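PDB 2O0Y: transcriptional regulator from Rhodococcus sp., which probably binds DNA as an IclR-family transcription factor, joining a helix-turn-helix domain to a GAF-like C-terminal domain. Local coordinates for residues R104-D109 and E242-A247; G111-L116 and Q129-A134. All coordinates share one frame; numbering follows the deposited sequence.

Contact 1: R104-D109 and E242-A247; sequences RQLSAD and ECTRAA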
loop_
_atom_site.group_PDB
_atom_site.type_symbol
_atom_site.label_atom_id
_atom_site.label_comp_id
_atom_site.label_asym_id
_atom_site.label_seq_id
_atom_site.Cartn_x
_atom_site.Cartn_y
_atom_site.Cartn_z
ATOM N N ARG B 104 -1.288 8.501 -26.118
ATOM C CA ARG B 104 -2.006 9.586 -26.782
ATOM C C ARG B 104 -1.985 9.383 -28.289
ATOM O O ARG B 104 -3.032 9.454 -28.965
ATOM C CB ARG B 104 -1.404 10.959 -26.380
ATOM C CG ARG B 104 -2.315 12.102 -26.725
ATOM C CD ARG B 104 -1.616 13.454 -26.562
ATOM N NE ARG B 104 -1.254 13.630 -25.134
ATOM C CZ ARG B 104 -0.013 13.635 -24.651
ATOM N NH1 ARG B 104 0.147 13.801 -23.345
ATOM N NH2 ARG B 104 1.059 13.502 -25.454
ATOM N N GLN B 105 -0.813 9.050 -28.835
ATOM C CA GLN B 105 -0.741 8.816 -30.275
ATOM C C GLN B 105 -1.582 7.596 -30.715
ATOM O O GLN B 105 -2.257 7.609 -31.751
ATOM C CB GLN B 105 0.724 8.717 -30.728
ATOM C CG GLN B 105 0.894 8.643 -32.245
ATOM C CD GLN B 105 0.422 9.909 -32.937
ATOM O OE1 GLN B 105 0.711 11.014 -32.480
ATOM N NE2 GLN B 105 -0.321 9.750 -34.046
ATOM N N LEU B 106 -1.557 6.543 -29.933
ATOM C CA LEU B 106 -2.390 5.347 -30.172
ATOM C C LEU B 106 -3.854 5.751 -30.205
ATOM O O LEU B 106 -4.614 5.282 -31.065
ATOM C CB LEU B 106 -2.182 4.312 -29.018
ATOM C CG LEU B 106 -2.989 3.027 -29.200
ATOM C CD1 LEU B 106 -2.723 2.425 -30.639
ATOM C CD2 LEU B 106 -2.679 2.038 -28.059
ATOM N N SER B 107 -4.274 6.576 -29.253
ATOM C CA SER B 107 -5.673 7.057 -29.271
ATOM C C SER B 107 -5.992 7.815 -30.565
ATOM O O SER B 107 -7.016 7.569 -31.217
ATOM C CB SER B 107 -5.972 7.917 -28.055
ATOM O OG SER B 107 -7.334 8.213 -28.068
ATOM N N ALA B 108 -5.093 8.701 -30.980
ATOM C CA ALA B 108 -5.259 9.437 -32.245
ATOM C C ALA B 108 -5.282 8.491 -33.436
ATOM O O ALA B 108 -6.058 8.683 -34.383
ATOM C CB ALA B 108 -4.135 10.434 -32.432
ATOM N N ASP B 109 -4.416 7.479 -33.405
ATOM C CA ASP B 109 -4.234 6.576 -34.556
ATOM C C ASP B 109 -5.432 5.616 -34.671
ATOM O O ASP B 109 -5.804 5.216 -35.766
ATOM C CB ASP B 109 -2.934 5.770 -34.355
ATOM C CG ASP B 109 -1.664 6.567 -34.708
ATOM O OD1 ASP B 109 -1.769 7.713 -35.202
ATOM O OD2 ASP B 109 -0.538 6.029 -34.509
ATOM N N GLU B 242 -2.269 -3.815 -35.049
ATOM C CA GLU B 242 -0.934 -3.359 -35.436
ATOM C C GLU B 242 -0.469 -2.148 -34.629
ATOM O O GLU B 242 0.699 -2.103 -34.206
ATOM C CB GLU B 242 -0.879 -3.024 -36.907
ATOM C CG GLU B 242 0.493 -2.821 -37.430
ATOM C CD GLU B 242 0.512 -2.935 -38.944
ATOM O OE1 GLU B 242 -0.518 -2.613 -39.551
ATOM O OE2 GLU B 242 1.533 -3.400 -39.501
ATOM N N CYS B 243 -1.340 -1.150 -34.440
ATOM C CA CYS B 243 -0.972 0.018 -33.626
ATOM C C CYS B 243 -0.795 -0.339 -32.164
ATOM O O CYS B 243 0.116 0.174 -31.515
ATOM C CB CYS B 243 -1.997 1.154 -33.748
ATOM S SG CYS B 243 -2.141 1.725 -35.457
ATOM N N THR B 244 -1.695 -1.160 -31.623
ATOM C CA THR B 244 -1.634 -1.442 -30.192
ATOM C C THR B 244 -0.440 -2.326 -29.892
ATOM O O THR B 244 0.191 -2.190 -28.854
ATOM C CB THR B 244 -2.951 -2.027 -29.676
ATOM O OG1 THR B 244 -4.004 -1.153 -30.069
ATOM C CG2 THR B 244 -2.972 -2.076 -28.136
ATOM N N ARG B 245 -0.103 -3.226 -30.813
ATOM C CA ARG B 245 1.068 -4.105 -30.637
ATOM C C ARG B 245 2.326 -3.290 -30.554
ATOM O O ARG B 245 3.135 -3.535 -29.688
ATOM C CB ARG B 245 1.230 -5.083 -31.820
ATOM C CG ARG B 245 2.319 -6.103 -31.559
ATOM C CD ARG B 245 2.624 -6.983 -32.819
ATOM N NE ARG B 245 1.497 -7.840 -33.192
ATOM C CZ ARG B 245 1.121 -8.934 -32.530
ATOM N NH1 ARG B 245 1.776 -9.318 -31.442
ATOM N NH2 ARG B 245 0.106 -9.671 -32.966
ATOM N N ALA B 246 2.504 -2.344 -31.477
ATOM C CA ALA B 246 3.709 -1.492 -31.491
ATOM C C ALA B 246 3.810 -0.658 -30.227
ATOM O O ALA B 246 4.882 -0.529 -29.660
ATOM C CB ALA B 246 3.711 -0.590 -32.710
ATOM N N ALA B 247 2.694 -0.070 -29.811
ATOM C CA ALA B 247 2.668 0.800 -28.615
ATOM C C ALA B 247 3.038 0.009 -27.390
ATOM O O ALA B 247 3.825 0.468 -26.545
ATOM C CB ALA B 247 1.251 1.379 -28.451
#

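Contact 2: G111-L116 and Q129-A134; sequences GETVNL and QCESTA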
loop_
_atom_site.group_PDB
_atom_site.type_symbol
_atom_site.label_atom_id
_atom_site.label_comp_id
_atom_site.label_asym_id
_atom_site.label_seq_id
_atom_site.Cartn_x
_atom_site.Cartn_y
_atom_site.Cartn_z
ATOM N N GLY B 111 -8.621 6.097 -32.911
ATOM C CA GLY B 111 -9.909 6.763 -32.709
ATOM C C GLY B 111 -10.626 6.268 -31.465
ATOM O O GLY B 111 -11.785 6.644 -31.193
ATOM N N GLU B 112 -9.920 5.434 -30.679
ATOM C CA GLU B 112 -10.468 4.824 -29.472
ATOM C C GLU B 112 -9.764 5.294 -28.199
ATOM O O GLU B 112 -8.593 5.720 -28.257
ATOM C CB GLU B 112 -10.386 3.294 -29.558
ATOM C CG GLU B 112 -11.009 2.677 -30.792
ATOM C CD GLU B 112 -12.467 2.970 -30.993
ATOM O OE1 GLU B 112 -13.104 3.516 -30.079
ATOM O OE2 GLU B 112 -13.002 2.573 -32.060
ATOM N N THR B 113 -10.493 5.232 -27.080
ATOM C CA THR B 113 -9.943 5.518 -25.764
ATOM C C THR B 113 -8.928 4.441 -25.427
ATOM O O THR B 113 -9.211 3.257 -25.639
ATOM C CB THR B 113 -11.042 5.549 -24.708
ATOM O OG1 THR B 113 -11.861 6.721 -24.957
ATOM C CG2 THR B 113 -10.402 5.650 -23.247
ATOM N N VAL B 114 -7.754 4.860 -24.927
ATOM C CA VAL B 114 -6.679 3.961 -24.563
ATOM C C VAL B 114 -6.618 3.947 -23.049
ATOM O O VAL B 114 -6.398 4.986 -22.450
ATOM C CB VAL B 114 -5.352 4.448 -25.117
ATOM C CG1 VAL B 114 -4.247 3.547 -24.633
ATOM C CG2 VAL B 114 -5.406 4.443 -26.665
ATOM N N ASN B 115 -6.781 2.764 -22.434
ATOM C CA ASN B 115 -6.770 2.609 -20.953
ATOM C C ASN B 115 -5.553 1.798 -20.548
ATOM O O ASN B 115 -5.277 0.774 -21.177
ATOM C CB ASN B 115 -8.014 1.807 -20.534
ATOM C CG ASN B 115 -9.302 2.616 -20.703
ATOM O OD1 ASN B 115 -9.362 3.775 -20.306
ATOM N ND2 ASN B 115 -10.294 2.034 -21.343
ATOM N N LEU B 116 -4.852 2.201 -19.491
ATOM C CA LEU B 116 -3.763 1.376 -18.980
ATOM C C LEU B 116 -4.314 0.788 -17.705
ATOM O O LEU B 116 -4.599 1.533 -16.757
ATOM C CB LEU B 116 -2.499 2.189 -18.658
ATOM C CG LEU B 116 -1.202 1.391 -18.377
ATOM C CD1 LEU B 116 -0.007 2.270 -18.643
ATOM C CD2 LEU B 116 -1.098 1.047 -16.911
ATOM N N GLN B 129 -5.149 6.973 -18.718
ATOM C CA GLN B 129 -6.145 6.913 -19.803
ATOM C C GLN B 129 -5.936 8.026 -20.810
ATOM O O GLN B 129 -5.645 9.152 -20.402
ATOM C CB GLN B 129 -7.529 7.093 -19.166
ATOM C CG GLN B 129 -8.731 6.964 -20.116
ATOM C CD GLN B 129 -10.051 7.001 -19.354
ATOM O OE1 GLN B 129 -10.455 8.063 -18.873
ATOM N NE2 GLN B 129 -10.711 5.820 -19.195
ATOM N N CYS B 130 -6.081 7.739 -22.099
ATOM C CA CYS B 130 -6.098 8.790 -23.107
ATOM C C CYS B 130 -7.386 8.634 -23.897
ATOM O O CYS B 130 -7.542 7.667 -24.658
ATOM C CB CYS B 130 -4.908 8.650 -24.054
ATOM S SG CYS B 130 -3.349 9.090 -23.188
ATOM N N GLU B 131 -8.325 9.550 -23.696
ATOM C CA GLU B 131 -9.614 9.426 -24.365
ATOM C C GLU B 131 -9.498 9.884 -25.800
ATOM O O GLU B 131 -8.746 10.814 -26.111
ATOM C CB GLU B 131 -10.630 10.283 -23.674
ATOM C CG GLU B 131 -11.154 9.690 -22.331
ATOM C CD GLU B 131 -12.181 10.638 -21.747
ATOM O OE1 GLU B 131 -13.236 10.816 -22.372
ATOM O OE2 GLU B 131 -11.916 11.257 -20.710
ATOM N N SER B 132 -10.258 9.263 -26.684
ATOM C CA SER B 132 -10.342 9.755 -28.050
ATOM C C SER B 132 -11.343 10.936 -28.117
ATOM O O SER B 132 -11.968 11.295 -27.124
ATOM C CB SER B 132 -10.738 8.636 -29.012
ATOM O OG SER B 132 -12.139 8.391 -29.054
ATOM N N THR B 133 -11.501 11.528 -29.297
ATOM C CA THR B 133 -12.417 12.652 -29.461
ATOM C C THR B 133 -13.759 12.186 -30.016
ATOM O O THR B 133 -14.615 13.015 -30.348
ATOM C CB THR B 133 -11.874 13.678 -30.486
ATOM O OG1 THR B 133 -11.742 13.008 -31.729
ATOM C CG2 THR B 133 -10.495 14.193 -30.072
ATOM N N ALA B 134 -13.941 10.878 -30.163
ATOM C CA ALA B 134 -15.169 10.364 -30.796
ATOM C C ALA B 134 -16.305 10.674 -29.839
ATOM O O ALA B 134 -16.095 10.698 -28.644
ATOM C CB ALA B 134 -15.046 8.875 -31.000
#

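Contact 1: R104-D109 and E242-A247
Leu106 reaches Cys243 because its CG stands anti to the backbone N (chi1 -179°), which carries the branch across to helix 242-247. CD1 presses on Cys243 CB at 3.4 Å, tighter than an ordinary carbon-carbon contact, while CD2 rests against Ala247 CB at 4.0 Å, one turn further along the partner helix. Thr244 crosses the leucine at about a right angle, and its OG1 lies against CD1 at 3.8 Å; that hydroxyl is hydrogen-bonded to Tyr240 O, so it meets the methyls as a satisfied polar atom. An alanine in place of Leu106 would probably leave a gap where the two methyls met Cys243 CB and Ala247 CB. Asp109 CB lies 4.3 Å from Cys243 SG. The carboxylate turns back to its own helix, where Gln105 NE2 donates to Asp109 OD1 from above the carboxylate plane, at 2.8 Å. No hydrogen bond joins the two segments. The axes of the two short segments approach to 10.0 Å and run nearly antiparallel, at 174°. Leu106 also touches Leu223 and Leu225 of strand 219-228, so this is an antiparallel helix pair packed on a beta-sheet, consistent with the GAF-like fold of the IclR C-terminal domain.

Contact 2: G111-L116 and Q129-A134
Gln129 NE2 donates to Asn115 OD1 at 2.7 Å, a nearly straight bond (166°) with the oxygen in the plane of the glutamine amide. The two side chains run alongside each other in the same direction, with their amide planes turned 51° apart; Gln129 NE2 also bonds to Ile140 O. Next along the strands, Val114 and Cys130 form an antiparallel hydrogen-bonded pair: Val114 N to Cys130 O and Cys130 N to Val114 O both measure 2.8 Å. Beyond the ladder, Ser132 OG donates to Gly111 O at 2.8 Å, approaching from above the carbonyl plane, and accepts from Ala134 N at 3.3 Å to close an ST turn. One hydroxyl thus ties the turn to the start of the opposing segment. Thr113 OG1, hydrogen-bonded to Ser138 O, takes only a weak bond from Ser132 N. The methyl of Thr113, CG2, anti to the backbone N, packs on Gln129 CG at 3.8 Å. On the sheet face away from Asn115 and Gln129, Val114 CB and Cys130 CB are 4.4 Å apart. That face turns to helix 97-110, where Val114 meets Leu106 and Cys130 meets Met103, while Asn115 pairs through its backbone with Thr224 of strand 219-228.

Contacts 1 and 2 have centres about 10 Å apart and share the C-terminal IclR domain: the helix pair 97-110 and 237-254 lies against the antiparallel sheet to which hairpin 113-120/123-130 belongs. Along the chain, helix 97-110 leads directly into strand 113-120; strand 123-130 follows, and helix 237-254 arrives only after the rest of the sheet. Contact 2 is therefore local, whereas contact 1 joins helices whose segments lie 133 residues apart, with the sheet strands between them. Ser107 joins them, its OG 2.8 Å from Glu112 O in a probable hydrogen bond, and Ser107 N packs on Val114 CG2. Segment 104-109 thus faces both helix 237-254 and the hairpin, in one packed unit of the C-terminal domain.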